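Local coordinates for protein EreC (Klebsiella pneumoniae, PDB 6XCQ) that hydrolyses the lactone ring of erythromycin and probably of related macrolides, an esterase activity that gives resistance to these antibiotics, at residues H70-L82 and V425-L438. The protein carries 1 engineered substitution. Sequence-based numbering, arbitrary orientation.
Sequences HFVAEFSLARASL and VCVPSAGKDGLVDL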
loop_
_atom_site.group_PDB
_atom_site.type_symbol
_atom_site.label_atom_id
_atom_site.label_comp_id
_atom_site.label_asym_id
_atom_site.label_seq_id
_atom_site.Cartn_x
_atom_site.Cartn_y
_atom_site.Cartn_z
ATOM N N HIS A 70 0.784 2.298 -10.940
ATOM C CA HIS A 70 0.067 1.062 -10.686
ATOM C C HIS A 70 -0.131 0.300 -11.993
ATOM O O HIS A 70 -0.079 0.874 -13.089
ATOM C CB HIS A 70 -1.299 1.350 -10.046
ATOM C CG HIS A 70 -1.227 1.858 -8.634
ATOM N ND1 HIS A 70 -0.423 1.286 -7.671
ATOM C CD2 HIS A 70 -1.887 2.870 -8.018
ATOM C CE1 HIS A 70 -0.587 1.923 -6.525
ATOM N NE2 HIS A 70 -1.476 2.883 -6.706
ATOM N N PHE A 71 -0.338 -1.017 -11.866
ATOM C CA PHE A 71 -0.840 -1.864 -12.954
ATOM C C PHE A 71 0.192 -2.101 -14.054
ATOM O O PHE A 71 -0.175 -2.303 -15.216
ATOM C CB PHE A 71 -2.125 -1.285 -13.559
ATOM C CG PHE A 71 -3.147 -0.870 -12.521
ATOM C CD1 PHE A 71 -3.623 -1.788 -11.599
ATOM C CD2 PHE A 71 -3.612 0.431 -12.462
ATOM C CE1 PHE A 71 -4.572 -1.420 -10.638
ATOM C CE2 PHE A 71 -4.551 0.812 -11.496
ATOM C CZ PHE A 71 -5.026 -0.119 -10.587
ATOM N N VAL A 72 1.475 -2.132 -13.704
ATOM C CA VAL A 72 2.565 -2.281 -14.669
ATOM C C VAL A 72 3.164 -3.674 -14.527
ATOM O O VAL A 72 3.531 -4.086 -13.422
ATOM C CB VAL A 72 3.644 -1.205 -14.462
ATOM C CG1 VAL A 72 4.837 -1.490 -15.340
ATOM C CG2 VAL A 72 3.089 0.196 -14.724
ATOM N N ALA A 73 3.284 -4.390 -15.654
ATOM C CA ALA A 73 3.786 -5.764 -15.622
ATOM C C ALA A 73 5.229 -5.818 -15.142
ATOM O O ALA A 73 5.590 -6.671 -14.323
ATOM C CB ALA A 73 3.674 -6.398 -17.012
ATOM N N GLU A 74 6.083 -4.922 -15.664
ATOM C CA GLU A 74 7.493 -4.936 -15.283
ATOM C C GLU A 74 7.686 -4.653 -13.801
ATOM O O GLU A 74 8.627 -5.169 -13.190
ATOM C CB GLU A 74 8.280 -3.908 -16.108
ATOM C CG GLU A 74 8.461 -4.279 -17.580
ATOM C CD GLU A 74 7.291 -3.849 -18.444
ATOM O OE1 GLU A 74 6.263 -3.384 -17.899
ATOM O OE2 GLU A 74 7.397 -3.967 -19.679
ATOM N N PHE A 75 6.815 -3.838 -13.197
ATOM C CA PHE A 75 6.993 -3.563 -11.782
ATOM C C PHE A 75 6.622 -4.777 -10.937
ATOM O O PHE A 75 7.269 -5.025 -9.919
ATOM C CB PHE A 75 6.202 -2.313 -11.375
ATOM C CG PHE A 75 6.784 -1.025 -11.927
ATOM C CD1 PHE A 75 8.140 -0.914 -12.178
ATOM C CD2 PHE A 75 5.973 0.061 -12.202
ATOM C CE1 PHE A 75 8.680 0.265 -12.678
ATOM C CE2 PHE A 75 6.501 1.239 -12.712
ATOM C CZ PHE A 75 7.855 1.342 -12.939
ATOM N N SER A 76 5.634 -5.580 -11.362
ATOM C CA SER A 76 5.369 -6.819 -10.630
ATOM C C SER A 76 6.540 -7.784 -10.746
ATOM O O SER A 76 6.927 -8.414 -9.754
ATOM C CB SER A 76 4.075 -7.478 -11.115
ATOM O OG SER A 76 2.960 -6.677 -10.788
ATOM N N LEU A 77 7.129 -7.891 -11.937
ATOM C CA LEU A 77 8.294 -8.751 -12.109
ATOM C C LEU A 77 9.438 -8.330 -11.191
ATOM O O LEU A 77 10.037 -9.170 -10.506
ATOM C CB LEU A 77 8.749 -8.734 -13.572
ATOM C CG LEU A 77 7.945 -9.650 -14.489
ATOM C CD1 LEU A 77 8.321 -9.414 -15.956
ATOM C CD2 LEU A 77 8.145 -11.121 -14.096
ATOM N N ALA A 78 9.768 -7.032 -11.184
ATOM C CA ALA A 78 10.868 -6.559 -10.345
ATOM C C ALA A 78 10.557 -6.752 -8.870
ATOM O O ALA A 78 11.458 -7.043 -8.078
ATOM C CB ALA A 78 11.177 -5.085 -10.626
ATOM N N ARG A 79 9.293 -6.576 -8.475
ATOM C CA ARG A 79 8.933 -6.802 -7.076
ATOM C C ARG A 79 9.163 -8.252 -6.680
ATOM O O ARG A 79 9.707 -8.529 -5.608
ATOM C CB ARG A 79 7.477 -6.418 -6.825
ATOM C CG ARG A 79 7.264 -4.936 -6.705
ATOM C CD ARG A 79 5.806 -4.612 -6.521
ATOM N NE ARG A 79 5.666 -3.294 -5.920
ATOM C CZ ARG A 79 4.507 -2.717 -5.643
ATOM N NH1 ARG A 79 3.369 -3.342 -5.922
ATOM N NH2 ARG A 79 4.491 -1.511 -5.087
ATOM N N ALA A 80 8.761 -9.193 -7.539
ATOM C CA ALA A 80 8.971 -10.600 -7.225
ATOM C C ALA A 80 10.453 -10.906 -7.065
ATOM O O ALA A 80 10.851 -11.631 -6.144
ATOM C CB ALA A 80 8.349 -11.482 -8.306
ATOM N N SER A 81 11.291 -10.345 -7.943
ATOM C CA SER A 81 12.728 -10.583 -7.820
ATOM C C SER A 81 13.277 -10.023 -6.510
ATOM O O SER A 81 14.081 -10.670 -5.835
ATOM C CB SER A 81 13.467 -9.970 -9.012
ATOM O OG SER A 81 13.208 -10.730 -10.185
ATOM N N LEU A 82 12.877 -8.808 -6.148
ATOM C CA LEU A 82 13.427 -8.216 -4.940
ATOM C C LEU A 82 12.844 -8.865 -3.686
ATOM O O LEU A 82 13.499 -8.881 -2.643
ATOM C CB LEU A 82 13.188 -6.712 -4.955
ATOM C CG LEU A 82 14.211 -6.024 -5.863
ATOM C CD1 LEU A 82 13.808 -4.607 -6.207
ATOM C CD2 LEU A 82 15.568 -6.046 -5.177
ATOM N N VAL A 425 15.167 1.567 -8.551
ATOM C CA VAL A 425 15.107 0.482 -9.526
ATOM C C VAL A 425 14.457 1.042 -10.780
ATOM O O VAL A 425 13.373 1.630 -10.709
ATOM C CB VAL A 425 14.308 -0.705 -8.956
ATOM C CG1 VAL A 425 14.034 -1.767 -9.990
ATOM C CG2 VAL A 425 15.019 -1.292 -7.749
ATOM N N CYS A 426 15.097 0.854 -11.930
ATOM C CA CYS A 426 14.569 1.419 -13.164
ATOM C C CYS A 426 14.541 0.345 -14.245
ATOM O O CYS A 426 15.577 -0.252 -14.552
ATOM C CB CYS A 426 15.408 2.625 -13.597
ATOM S SG CYS A 426 14.759 3.445 -15.084
ATOM N N VAL A 427 13.356 0.078 -14.792
ATOM C CA VAL A 427 13.162 -0.971 -15.795
ATOM C C VAL A 427 13.030 -0.319 -17.172
ATOM O O VAL A 427 12.832 0.901 -17.261
ATOM C CB VAL A 427 11.942 -1.843 -15.447
ATOM C CG1 VAL A 427 12.121 -2.485 -14.052
ATOM C CG2 VAL A 427 10.649 -1.010 -15.509
ATOM N N PRO A 428 13.159 -1.070 -18.271
ATOM C CA PRO A 428 13.213 -0.416 -19.587
ATOM C C PRO A 428 11.876 0.109 -20.083
ATOM O O PRO A 428 11.859 1.021 -20.921
ATOM C CB PRO A 428 13.746 -1.528 -20.510
ATOM C CG PRO A 428 14.485 -2.461 -19.607
ATOM C CD PRO A 428 13.661 -2.457 -18.333
ATOM N N SER A 429 10.760 -0.435 -19.610
ATOM C CA SER A 429 9.456 -0.113 -20.170
ATOM C C SER A 429 8.418 -0.393 -19.097
ATOM O O SER A 429 8.698 -1.090 -18.119
ATOM C CB SER A 429 9.175 -0.941 -21.433
ATOM O OG SER A 429 9.292 -2.326 -21.127
ATOM N N ALA A 430 7.205 0.151 -19.286
ATOM C CA ALA A 430 6.141 -0.001 -18.275
ATOM C C ALA A 430 4.812 -0.296 -18.976
ATOM O O ALA A 430 3.975 0.587 -19.162
ATOM C CB ALA A 430 6.037 1.244 -17.380
ATOM N N GLY A 431 4.607 -1.557 -19.346
ATOM C CA GLY A 431 3.395 -1.954 -20.027
ATOM C C GLY A 431 2.294 -2.375 -19.064
ATOM O O GLY A 431 2.556 -2.858 -17.965
ATOM N N LYS A 432 1.044 -2.179 -19.486
ATOM C CA LYS A 432 -0.079 -2.540 -18.629
ATOM C C LYS A 432 -0.078 -4.039 -18.359
ATOM O O LYS A 432 0.029 -4.855 -19.278
ATOM C CB LYS A 432 -1.428 -2.128 -19.243
ATOM C CG LYS A 432 -2.609 -2.599 -18.375
ATOM C CD LYS A 432 -3.937 -1.918 -18.685
ATOM C CE LYS A 432 -4.414 -2.219 -20.087
ATOM N NZ LYS A 432 -4.365 -3.669 -20.388
ATOM N N ASP A 433 -0.177 -4.391 -17.081
ATOM C CA ASP A 433 -0.324 -5.777 -16.671
ATOM C C ASP A 433 -1.520 -6.418 -17.371
ATOM O O ASP A 433 -2.632 -5.888 -17.331
ATOM C CB ASP A 433 -0.508 -5.807 -15.152
ATOM C CG ASP A 433 -0.468 -7.202 -14.569
ATOM O OD1 ASP A 433 -0.888 -8.171 -15.233
ATOM O OD2 ASP A 433 -0.045 -7.310 -13.401
ATOM N N GLY A 434 -1.289 -7.592 -17.967
ATOM C CA GLY A 434 -2.294 -8.275 -18.769
ATOM C C GLY A 434 -3.501 -8.809 -18.008
ATOM O O GLY A 434 -4.524 -9.109 -18.633
ATOM N N LEU A 435 -3.426 -8.939 -16.688
ATOM C CA LEU A 435 -4.629 -9.364 -15.978
ATOM C C LEU A 435 -5.511 -8.198 -15.544
ATOM O O LEU A 435 -6.589 -8.439 -14.999
ATOM C CB LEU A 435 -4.301 -10.238 -14.754
ATOM C CG LEU A 435 -3.530 -9.897 -13.478
ATOM C CD1 LEU A 435 -4.262 -8.873 -12.636
ATOM C CD2 LEU A 435 -3.335 -11.172 -12.640
ATOM N N VAL A 436 -5.081 -6.955 -15.746
ATOM C CA VAL A 436 -5.845 -5.803 -15.288
ATOM C C VAL A 436 -7.014 -5.562 -16.232
ATOM O O VAL A 436 -6.831 -5.414 -17.447
ATOM C CB VAL A 436 -4.945 -4.570 -15.181
ATOM C CG1 VAL A 436 -5.787 -3.335 -14.865
ATOM C CG2 VAL A 436 -3.909 -4.808 -14.095
ATOM N N ASP A 437 -8.218 -5.475 -15.657
ATOM C CA ASP A 437 -9.497 -5.491 -16.362
ATOM C C ASP A 437 -10.291 -4.211 -16.096
ATOM O O ASP A 437 -11.450 -4.281 -15.676
ATOM C CB ASP A 437 -10.297 -6.723 -15.893
ATOM C CG ASP A 437 -11.384 -7.152 -16.875
ATOM O OD1 ASP A 437 -11.450 -6.615 -18.004
ATOM O OD2 ASP A 437 -12.186 -8.040 -16.497
ATOM N N LEU A 438 -9.698 -3.040 -16.320
ATOM C CA LEU A 438 -10.326 -1.798 -15.839
ATOM C C LEU A 438 -10.564 -0.710 -16.890
ATOM O O LEU A 438 -9.678 -0.336 -17.671
ATOM C CB LEU A 438 -9.486 -1.195 -14.713
ATOM C CG LEU A 438 -9.248 -2.054 -13.482
ATOM C CD1 LEU A 438 -8.520 -1.258 -12.411
ATOM C CD2 LEU A 438 -10.570 -2.604 -12.974
ATOM O OXT LEU A 438 -11.664 -0.150 -16.945
HETATM O O HOH W 1 1.108 -5.210 -12.160
#
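A water joins Asp433 OD2 to the start of helix 73-90: it donates to OD2 at 2.7 Å from the water O, donates also to Val72 O, and accepts from Ser76 OG. Here the C-terminal tail, leaving strand 423-427, an interior strand of the mixed sheet between 392-396 and 338-345, wraps over the helix N-terminus through a single beta bridge, Val72 with Lys432, Val72 being the N-cap. Ser134 OG of helix 126-146 is the second partner of OD2. The other oxygen, OD1, takes Leu435 N in an Asx turn at the head of a type I turn, Asp433 to Val436. Asp433 N reaches Phe71 O at 2.8 Å from above the carbonyl plane (38° out of it), whereas Ala73 N meets Gly431 O at 2.9 Å nearly along the C=O axis. Glu74 bends at chi2 (86°), which sets its carboxylate against Ser429 and Gly431: OE1 receives Gly431 N on its syn side at 2.9 Å, and OE2 takes Ser429 OG from above the carboxylate plane. Held at both oxygens, the group has its rotation fixed. Val72 CG1 presses on Ala430 CB. Further apolar contacts run along the helix toward strand 425-427: Val427 CG2 sits 3.7 Å from Phe75 CE1 and also touches Glu74 CB, and Leu82 CD1 meets Val425 CG2, the two side chains pointing opposite ways. At the far end the Phe71 side chain, with His70 CB over one ring face toward the rim, lies nearly perpendicular to those of Val436 and Leu438, CD1 lying 3.9 Å from Val436 CG2 and CZ 4.1 Å from Leu438 CD1.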